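Putative TetR-family transcriptional regulator (Bordetella parapertussis 12822, PDB 3CCY) probably binds DNA through a helix-turn-helix motif and acts as a transcriptional repressor of the TetR family. Local coordinates at residues T172-D177 with D183-R188; A25-Q30 with A60-M65; R76-L81 with Q131-A136. All coordinates share one frame; numbering follows the deposited sequence.

From the N terminus, contact 2 closes first. It brings helix 15-29 against the start of helix 58-81, across a loop that contains the predicted helix-turn-helix, and so joins the helices on either side of it in the probable DNA-binding headpiece. Helix 58-81 then runs on into contact 3, where its far end meets helix 122-145 after the chain has passed through helix 87-115. The centres of contacts 2 and 3 are about 23 Å apart, on opposite sides of the chain's centre. Contact 1 comes last and is local. It folds the loop after helix 153-168 onto helix 182-195, beside the second subunit. The three contacts follow in series and none encloses another.

Contact 1: T172-D177 with D183-R188; sequences TWYKAD and DALAER
This contact belongs to the C-terminal domain of a TetR-family regulator, where the loop that follows helix 153-168 folds back on the first turn of helix 182-195. Leu185 is the helix residue that meets the loop, and its two methyl groups go to two different rings. CD2 of Leu185 sits over one face of the Tyr174 ring, 3.5 Å from the ring centroid and only 2° off the ring normal. This is a CH-pi contact of nearly central geometry. CD2 of Leu185 is therefore about equally far from all six ring carbons, with CG of Tyr174 at 3.7 Å. The opposite face of the ring has the backbone N of Ala176 above it, nearer the rim. CG of Tyr174 lies anti to its backbone N (chi1 173°), which carries the ring out to the helix. OH of Tyr174 is hydrogen-bonded to the backbone O of Val180, so the buried phenol is held at its far end too. The other methyl, CD1 of Leu185, meets CH2 of Trp173 at 4.0 Å, obliquely to the indole. CB of Tyr174 lies over one face of that indole, toward the rim. Leu99 of helix 87-115 also packs on Leu185, while Val158 and Met161 of the second subunit touch Leu185 and Trp173 respectively. The arrangement is a buried loop-to-helix packing at the subunit interface, consistent with the helical dimerisation region of the TetR fold.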
loop_
_atom_site.group_PDB
_atom_site.type_symbol
_atom_site.label_atom_id
_atom_site.label_comp_id
_atom_site.label_asym_id
_atom_site.label_seq_id
_atom_site.Cartn_x
_atom_site.Cartn_y
_atom_site.Cartn_z
ATOM N N THR A 172 -6.200 1.849 -2.938
ATOM C CA THR A 172 -6.932 0.591 -2.708
ATOM C C THR A 172 -8.392 0.809 -2.289
ATOM O O THR A 172 -9.180 -0.141 -2.312
ATOM C CB THR A 172 -6.272 -0.315 -1.622
ATOM O OG1 THR A 172 -6.340 0.328 -0.322
ATOM C CG2 THR A 172 -4.814 -0.597 -1.978
ATOM N N TRP A 173 -8.743 2.014 -1.852
ATOM C CA TRP A 173 -10.067 2.205 -1.212
ATOM C C TRP A 173 -10.761 3.518 -1.584
ATOM O O TRP A 173 -12.007 3.609 -1.580
ATOM C CB TRP A 173 -9.934 2.126 0.320
ATOM C CG TRP A 173 -9.092 3.241 0.993
ATOM C CD1 TRP A 173 -7.740 3.203 1.315
ATOM C CD2 TRP A 173 -9.574 4.506 1.460
ATOM N NE1 TRP A 173 -7.364 4.388 1.931
ATOM C CE2 TRP A 173 -8.474 5.192 2.049
ATOM C CE3 TRP A 173 -10.845 5.137 1.442
ATOM C CZ2 TRP A 173 -8.598 6.465 2.585
ATOM C CZ3 TRP A 173 -10.959 6.410 1.983
ATOM C CH2 TRP A 173 -9.836 7.049 2.557
ATOM N N TYR A 174 -9.962 4.539 -1.867
ATOM C CA TYR A 174 -10.493 5.912 -2.003
ATOM C C TYR A 174 -10.930 6.254 -3.412
ATOM O O TYR A 174 -10.201 6.013 -4.377
ATOM C CB TYR A 174 -9.469 6.934 -1.512
ATOM C CG TYR A 174 -9.877 8.358 -1.768
ATOM C CD1 TYR A 174 -10.938 8.924 -1.074
ATOM C CD2 TYR A 174 -9.200 9.137 -2.736
ATOM C CE1 TYR A 174 -11.344 10.253 -1.304
ATOM C CE2 TYR A 174 -9.601 10.445 -3.008
ATOM C CZ TYR A 174 -10.669 10.997 -2.274
ATOM O OH TYR A 174 -11.065 12.280 -2.527
ATOM N N LYS A 175 -12.139 6.805 -3.537
ATOM C CA LYS A 175 -12.646 7.265 -4.838
ATOM C C LYS A 175 -12.732 8.800 -4.845
ATOM O O LYS A 175 -13.478 9.395 -4.062
ATOM C CB LYS A 175 -13.987 6.607 -5.154
ATOM C CG LYS A 175 -13.950 5.089 -5.560
ATOM C CD LYS A 175 -12.875 4.203 -4.875
ATOM C CE LYS A 175 -13.247 2.678 -4.897
ATOM N NZ LYS A 175 -12.119 1.725 -4.517
ATOM N N ALA A 176 -11.930 9.429 -5.706
ATOM C CA ALA A 176 -11.792 10.864 -5.733
ATOM C C ALA A 176 -13.061 11.653 -6.161
ATOM O O ALA A 176 -13.112 12.900 -5.977
ATOM C CB ALA A 176 -10.599 11.269 -6.608
ATOM N N ASP A 177 -14.038 10.959 -6.750
ATOM C CA ASP A 177 -15.302 11.602 -7.165
ATOM C C ASP A 177 -16.434 11.361 -6.164
ATOM O O ASP A 177 -17.614 11.597 -6.465
ATOM C CB ASP A 177 -15.713 11.150 -8.584
ATOM C CG ASP A 177 -16.057 9.676 -8.667
ATOM O OD1 ASP A 177 -15.929 8.922 -7.667
ATOM O OD2 ASP A 177 -16.483 9.248 -9.760
ATOM N N ASP A 183 -9.195 17.453 -1.564
ATOM C CA ASP A 183 -8.778 18.465 -0.573
ATOM C C ASP A 183 -9.270 18.131 0.844
ATOM O O ASP A 183 -8.519 18.264 1.785
ATOM C CB ASP A 183 -9.235 19.888 -0.932
ATOM C CG ASP A 183 -8.126 20.733 -1.521
ATOM O OD1 ASP A 183 -7.140 20.182 -2.140
ATOM O OD2 ASP A 183 -8.270 21.967 -1.372
ATOM N N ALA A 184 -10.529 17.739 0.985
ATOM C CA ALA A 184 -11.078 17.264 2.272
ATOM C C ALA A 184 -10.265 16.075 2.821
ATOM O O ALA A 184 -9.929 16.027 4.012
ATOM C CB ALA A 184 -12.595 16.908 2.125
ATOM N N LEU A 185 -9.909 15.126 1.959
ATOM C CA LEU A 185 -9.157 13.958 2.438
ATOM C C LEU A 185 -7.766 14.408 2.952
ATOM O O LEU A 185 -7.271 13.916 3.991
ATOM C CB LEU A 185 -9.052 12.879 1.338
ATOM C CG LEU A 185 -8.177 11.677 1.692
ATOM C CD1 LEU A 185 -8.782 10.936 2.888
ATOM C CD2 LEU A 185 -8.052 10.697 0.479
ATOM N N ALA A 186 -7.146 15.343 2.229
ATOM C CA ALA A 186 -5.820 15.852 2.558
ATOM C C ALA A 186 -5.854 16.563 3.904
ATOM O O ALA A 186 -4.995 16.288 4.752
ATOM C CB ALA A 186 -5.290 16.852 1.445
ATOM N N GLU A 187 -6.835 17.461 4.090
ATOM C CA GLU A 187 -7.021 18.183 5.374
ATOM C C GLU A 187 -7.210 17.261 6.552
ATOM O O GLU A 187 -6.613 17.469 7.623
ATOM C CB GLU A 187 -8.154 19.201 5.285
ATOM C CG GLU A 187 -7.772 20.287 4.272
ATOM C CD GLU A 187 -8.808 21.359 4.016
ATOM O OE1 GLU A 187 -10.017 21.078 4.194
ATOM O OE2 GLU A 187 -8.398 22.485 3.597
ATOM N N ARG A 188 -8.057 16.248 6.346
ATOM C CA ARG A 188 -8.287 15.190 7.327
ATOM C C ARG A 188 -7.004 14.412 7.661
ATOM O O ARG A 188 -6.706 14.198 8.831
ATOM C CB ARG A 188 -9.283 14.173 6.779
ATOM C CG ARG A 188 -9.761 13.122 7.859
ATOM C CD ARG A 188 -10.643 13.819 8.838
ATOM N NE ARG A 188 -11.386 12.915 9.720
ATOM C CZ ARG A 188 -12.352 13.336 10.531
ATOM N NH1 ARG A 188 -12.678 14.622 10.533
ATOM N NH2 ARG A 188 -12.973 12.499 11.331
#

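Contact 2: A25-Q30 with A60-M65; sequences AMFARQ and AVLRDM
Phe27 of helix 15-29 points its ring at helix 58-81, and residues on successive turns of that helix receive it. Val61 comes first. Its CB points toward helix 15-29, where the side chain packs on Ala23; it also touches Phe55. Leu62 follows, with its CA 8.8 Å from that of Phe27. CD1 of Leu62 lies 4.2 Å from CD2 of Phe27, and its CB is close to CE2 of the same ring. The approach is oblique. The two helices belong to the N-terminal domain of the TetR family, and the chain between them includes the predicted helix-turn-helix. The packing thus joins the helix before that motif to the one after it. Further along, Met65, a selenomethionine, makes a Met-aromatic contact. CE of Met65 is 3.9 Å from CE2 of Phe27, and its SE stands 5.3 Å from the centroid of that ring, 74° off the normal, an oblique approach. CG of Met65 lies between the backbone N and the carbonyl carbon (chi1 84°), and the chain bends at its last torsion (chi3 53°), which turns CE to the ring. Val111 of helix 87-115 touches Phe27, Leu62 and Met65 alike, and the ring of Tyr32 also meets that of Phe27.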
loop_
_atom_site.group_PDB
_atom_site.type_symbol
_atom_site.label_atom_id
_atom_site.label_comp_id
_atom_site.label_asym_id
_atom_site.label_seq_id
_atom_site.Cartn_x
_atom_site.Cartn_y
_atom_site.Cartn_z
ATOM N N ALA A 25 -3.610 2.547 -18.122
ATOM C CA ALA A 25 -4.879 1.967 -17.683
ATOM C C ALA A 25 -4.820 0.435 -17.529
ATOM O O ALA A 25 -5.281 -0.112 -16.530
ATOM C CB ALA A 25 -6.019 2.391 -18.600
HETATM N N MSE A 26 -4.225 -0.257 -18.492
HETATM C CA MSE A 26 -4.130 -1.713 -18.397
HETATM C C MSE A 26 -3.169 -2.214 -17.320
HETATM O O MSE A 26 -3.509 -3.136 -16.571
HETATM C CB MSE A 26 -3.805 -2.318 -19.750
HETATM C CG MSE A 26 -5.045 -2.464 -20.613
HETATM SE SE MSE A 26 -4.695 -3.215 -22.347
HETATM C CE MSE A 26 -3.835 -1.660 -23.154
ATOM N N PHE A 27 -1.986 -1.602 -17.234
ATOM C CA PHE A 27 -1.002 -1.946 -16.204
ATOM C C PHE A 27 -1.583 -1.790 -14.795
ATOM O O PHE A 27 -1.149 -2.475 -13.857
ATOM C CB PHE A 27 0.252 -1.063 -16.308
ATOM C CG PHE A 27 1.081 -1.268 -17.563
ATOM C CD1 PHE A 27 0.911 -2.377 -18.383
ATOM C CD2 PHE A 27 2.078 -0.352 -17.881
ATOM C CE1 PHE A 27 1.695 -2.548 -19.523
ATOM C CE2 PHE A 27 2.867 -0.513 -19.012
ATOM C CZ PHE A 27 2.674 -1.618 -19.837
ATOM N N ALA A 28 -2.528 -0.855 -14.651
ATOM C CA ALA A 28 -3.161 -0.547 -13.360
ATOM C C ALA A 28 -4.370 -1.435 -13.010
ATOM O O ALA A 28 -4.655 -1.613 -11.826
ATOM C CB ALA A 28 -3.529 0.948 -13.264
ATOM N N ARG A 29 -5.076 -1.983 -14.009
ATOM C CA ARG A 29 -6.107 -3.007 -13.736
ATOM C C ARG A 29 -5.457 -4.387 -13.555
ATOM O O ARG A 29 -5.296 -4.842 -12.421
ATOM C CB ARG A 29 -7.197 -3.097 -14.821
ATOM C CG ARG A 29 -7.706 -1.796 -15.420
ATOM C CD ARG A 29 -8.419 -0.902 -14.408
ATOM N NE ARG A 29 -8.705 0.414 -14.985
ATOM C CZ ARG A 29 -7.845 1.433 -15.007
ATOM N NH1 ARG A 29 -6.636 1.303 -14.471
ATOM N NH2 ARG A 29 -8.197 2.591 -15.560
ATOM N N GLN A 30 -5.075 -5.033 -14.666
ATOM C CA GLN A 30 -4.518 -6.401 -14.641
ATOM C C GLN A 30 -3.031 -6.504 -14.309
ATOM O O GLN A 30 -2.561 -7.576 -13.909
ATOM C CB GLN A 30 -4.802 -7.168 -15.941
ATOM C CG GLN A 30 -4.343 -6.492 -17.221
ATOM C CD GLN A 30 -5.496 -5.855 -17.984
ATOM O OE1 GLN A 30 -6.312 -5.118 -17.413
ATOM N NE2 GLN A 30 -5.572 -6.138 -19.281
ATOM N N ALA A 60 10.065 0.053 -22.187
ATOM C CA ALA A 60 10.230 1.447 -22.601
ATOM C C ALA A 60 8.953 2.256 -22.347
ATOM O O ALA A 60 9.015 3.389 -21.859
ATOM C CB ALA A 60 10.639 1.528 -24.075
ATOM N N VAL A 61 7.801 1.666 -22.676
ATOM C CA VAL A 61 6.499 2.266 -22.362
ATOM C C VAL A 61 6.378 2.501 -20.860
ATOM O O VAL A 61 6.040 3.594 -20.440
ATOM C CB VAL A 61 5.319 1.405 -22.880
ATOM C CG1 VAL A 61 3.984 2.059 -22.543
ATOM C CG2 VAL A 61 5.435 1.190 -24.388
ATOM N N LEU A 62 6.694 1.480 -20.064
ATOM C CA LEU A 62 6.658 1.599 -18.615
ATOM C C LEU A 62 7.663 2.619 -18.074
ATOM O O LEU A 62 7.310 3.451 -17.238
ATOM C CB LEU A 62 6.854 0.231 -17.929
ATOM C CG LEU A 62 6.865 0.179 -16.391
ATOM C CD1 LEU A 62 5.553 0.648 -15.770
ATOM C CD2 LEU A 62 7.196 -1.192 -15.859
ATOM N N ARG A 63 8.905 2.550 -18.541
ATOM C CA ARG A 63 9.962 3.412 -18.027
ATOM C C ARG A 63 9.601 4.873 -18.271
ATOM O O ARG A 63 9.724 5.697 -17.365
ATOM C CB ARG A 63 11.329 3.051 -18.636
ATOM C CG ARG A 63 12.503 3.902 -18.120
ATOM C CD ARG A 63 13.803 3.631 -18.878
ATOM N NE ARG A 63 13.712 3.925 -20.313
ATOM C CZ ARG A 63 13.828 3.022 -21.295
ATOM N NH1 ARG A 63 13.736 3.411 -22.561
ATOM N NH2 ARG A 63 14.037 1.735 -21.030
ATOM N N ASP A 64 9.121 5.171 -19.477
ATOM C CA ASP A 64 8.701 6.527 -19.836
ATOM C C ASP A 64 7.552 7.071 -18.973
ATOM O O ASP A 64 7.663 8.176 -18.421
ATOM C CB ASP A 64 8.389 6.608 -21.341
ATOM C CG ASP A 64 7.917 7.986 -21.780
ATOM O OD1 ASP A 64 8.694 8.683 -22.462
ATOM O OD2 ASP A 64 6.766 8.369 -21.459
HETATM N N MSE A 65 6.470 6.313 -18.800
HETATM C CA MSE A 65 5.352 6.832 -17.986
HETATM C C MSE A 65 5.707 7.014 -16.509
HETATM O O MSE A 65 5.164 7.893 -15.836
HETATM C CB MSE A 65 4.090 5.968 -18.113
HETATM C CG MSE A 65 4.065 4.782 -17.192
HETATM SE SE MSE A 65 2.479 3.685 -17.298
HETATM C CE MSE A 65 2.404 3.330 -19.185
#

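Contact 3: R76-L81 with Q131-A136; sequences RCRQVL and QRELIA
Cys77 on helix 58-81 and Leu134 on helix 122-145 meet through single atoms. Their CA atoms are 7.9 Å apart, the nearest pair between the two segments. Cys77 was modelled in two conformers. In the one described, SG of Cys77 is 3.6 Å from CD1 of Leu134; for the other the contact is less certain. Here SG lies anti to the carbonyl carbon (chi1 -86°) and faces the other helix. Leu134 starts out to one side, but chi1 of -175° turns its CG away from its N and swings CD1 across to the sulfur. Phe98 of helix 87-115 packs on both residues, so the pair is part of a three-helix junction.

Beside this apolar pair stands a charged one. Arg78 is extended from CG to NE, which brings its guanidinium up to Glu133. NH1 of Arg78 and OE1 of Glu133 are 3.8 Å apart, a long salt bridge. OE1 lies at the edge of the guanidinium, near its plane, and the guanidinium and carboxylate planes are 33° apart. Glu133 is likewise extended beyond CG, which carries its carboxylate out to the arginine. Arg78 NE is hydrogen-bonded to OH of Tyr137 and NH2 forms a salt bridge with Glu75; together they probably fix the guanidinium, so the link to Glu133 is probably secondary. An apolar contact flanked by an ion pair joins neighbouring helices here, within the all-helical TetR fold, where helix 58-81 runs from the probable DNA-binding headpiece to the C-terminal domain.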
loop_
_atom_site.group_PDB
_atom_site.type_symbol
_atom_site.label_atom_id
_atom_site.label_comp_id
_atom_site.label_asym_id
_atom_site.label_seq_id
_atom_site.Cartn_x
_atom_site.Cartn_y
_atom_site.Cartn_z
ATOM N N ARG A 76 6.475 19.752 -9.100
ATOM C CA ARG A 76 5.364 20.414 -8.441
ATOM C C ARG A 76 5.571 20.565 -6.945
ATOM O O ARG A 76 5.192 21.591 -6.384
ATOM C CB ARG A 76 4.036 19.806 -8.868
ATOM C CG ARG A 76 3.840 20.071 -10.380
ATOM C CD ARG A 76 2.638 19.421 -10.974
ATOM N NE ARG A 76 1.413 20.011 -10.453
ATOM C CZ ARG A 76 0.226 19.427 -10.517
ATOM N NH1 ARG A 76 0.107 18.249 -11.110
ATOM N NH2 ARG A 76 -0.826 20.015 -9.965
ATOM N N CYS A 77 6.206 19.567 -6.325
ATOM C CA CYS A 77 6.635 19.629 -4.921
ATOM C C CYS A 77 7.565 20.806 -4.664
ATOM O O CYS A 77 7.473 21.481 -3.637
ATOM C CB CYS A 77 7.401 18.364 -4.530
ATOM S SG CYS A 77 6.417 17.003 -4.002
ATOM N N ARG A 78 8.521 20.989 -5.554
ATOM C CA ARG A 78 9.457 22.087 -5.427
ATOM C C ARG A 78 8.740 23.431 -5.459
ATOM O O ARG A 78 9.041 24.299 -4.634
ATOM C CB ARG A 78 10.535 22.036 -6.523
ATOM C CG ARG A 78 11.546 20.942 -6.283
ATOM C CD ARG A 78 12.628 20.891 -7.402
ATOM N NE ARG A 78 13.105 19.501 -7.460
ATOM C CZ ARG A 78 12.996 18.715 -8.534
ATOM N NH1 ARG A 78 13.468 17.469 -8.475
ATOM N NH2 ARG A 78 12.457 19.183 -9.674
ATOM N N GLN A 79 7.806 23.606 -6.393
ATOM C CA GLN A 79 7.037 24.861 -6.465
ATOM C C GLN A 79 6.293 25.114 -5.154
ATOM O O GLN A 79 6.221 26.240 -4.699
ATOM C CB GLN A 79 6.021 24.867 -7.603
ATOM C CG GLN A 79 6.539 24.635 -8.995
ATOM C CD GLN A 79 5.388 24.289 -9.972
ATOM O OE1 GLN A 79 4.413 25.049 -10.112
ATOM N NE2 GLN A 79 5.504 23.136 -10.648
ATOM N N VAL A 80 5.720 24.069 -4.565
ATOM C CA VAL A 80 5.097 24.180 -3.260
ATOM C C VAL A 80 6.123 24.580 -2.195
ATOM O O VAL A 80 5.880 25.517 -1.421
ATOM C CB VAL A 80 4.361 22.874 -2.870
ATOM C CG1 VAL A 80 3.927 22.890 -1.419
ATOM C CG2 VAL A 80 3.112 22.678 -3.744
ATOM N N LEU A 81 7.255 23.877 -2.168
ATOM C CA LEU A 81 8.294 24.151 -1.193
ATOM C C LEU A 81 8.734 25.587 -1.305
ATOM O O LEU A 81 8.747 26.277 -0.296
ATOM C CB LEU A 81 9.510 23.203 -1.315
ATOM C CG LEU A 81 9.330 21.790 -0.780
ATOM C CD1 LEU A 81 10.664 21.067 -0.870
ATOM C CD2 LEU A 81 8.813 21.799 0.656
ATOM N N GLN A 131 12.179 8.586 -6.224
ATOM C CA GLN A 131 11.230 8.324 -5.156
ATOM C C GLN A 131 11.832 8.713 -3.803
ATOM O O GLN A 131 11.142 9.190 -2.929
ATOM C CB GLN A 131 10.836 6.836 -5.155
ATOM C CG GLN A 131 9.622 6.514 -6.036
ATOM C CD GLN A 131 9.273 5.025 -6.025
ATOM O OE1 GLN A 131 10.156 4.176 -5.956
ATOM N NE2 GLN A 131 7.989 4.713 -6.085
ATOM N N ARG A 132 13.129 8.497 -3.643
ATOM C CA ARG A 132 13.816 8.887 -2.413
ATOM C C ARG A 132 13.862 10.420 -2.235
ATOM O O ARG A 132 13.714 10.928 -1.120
ATOM C CB ARG A 132 15.216 8.308 -2.407
ATOM C CG ARG A 132 15.273 6.863 -1.944
ATOM C CD ARG A 132 16.675 6.341 -2.136
ATOM N NE ARG A 132 16.785 4.903 -1.910
ATOM C CZ ARG A 132 17.626 4.108 -2.574
ATOM N NH1 ARG A 132 18.404 4.611 -3.537
ATOM N NH2 ARG A 132 17.672 2.808 -2.295
ATOM N N GLU A 133 14.055 11.147 -3.339
ATOM C CA GLU A 133 13.967 12.610 -3.342
ATOM C C GLU A 133 12.630 13.119 -2.812
ATOM O O GLU A 133 12.583 14.050 -2.025
ATOM C CB GLU A 133 14.184 13.163 -4.763
ATOM C CG GLU A 133 15.563 12.908 -5.298
ATOM C CD GLU A 133 15.795 13.565 -6.658
ATOM O OE1 GLU A 133 15.565 14.781 -6.785
ATOM O OE2 GLU A 133 16.193 12.864 -7.602
ATOM N N LEU A 134 11.551 12.505 -3.293
ATOM C CA LEU A 134 10.204 12.841 -2.956
ATOM C C LEU A 134 9.919 12.587 -1.487
ATOM O O LEU A 134 9.383 13.453 -0.803
ATOM C CB LEU A 134 9.271 11.980 -3.777
ATOM C CG LEU A 134 7.787 12.282 -3.651
ATOM C CD1 LEU A 134 7.457 13.581 -4.360
ATOM C CD2 LEU A 134 7.020 11.079 -4.255
ATOM N N ILE A 135 10.282 11.396 -1.027
ATOM C CA ILE A 135 10.240 11.064 0.382
ATOM C C ILE A 135 11.018 12.099 1.236
ATOM O O ILE A 135 10.530 12.539 2.290
ATOM C CB ILE A 135 10.778 9.637 0.582
ATOM C CG1 ILE A 135 9.833 8.647 -0.110
ATOM C CG2 ILE A 135 10.985 9.291 2.092
ATOM C CD1 ILE A 135 10.252 7.235 -0.052
ATOM N N ALA A 136 12.212 12.475 0.767
ATOM C CA ALA A 136 13.077 13.430 1.474
ATOM C C ALA A 136 12.348 14.772 1.651
ATOM O O ALA A 136 12.387 15.373 2.732
ATOM C CB ALA A 136 14.413 13.628 0.743
#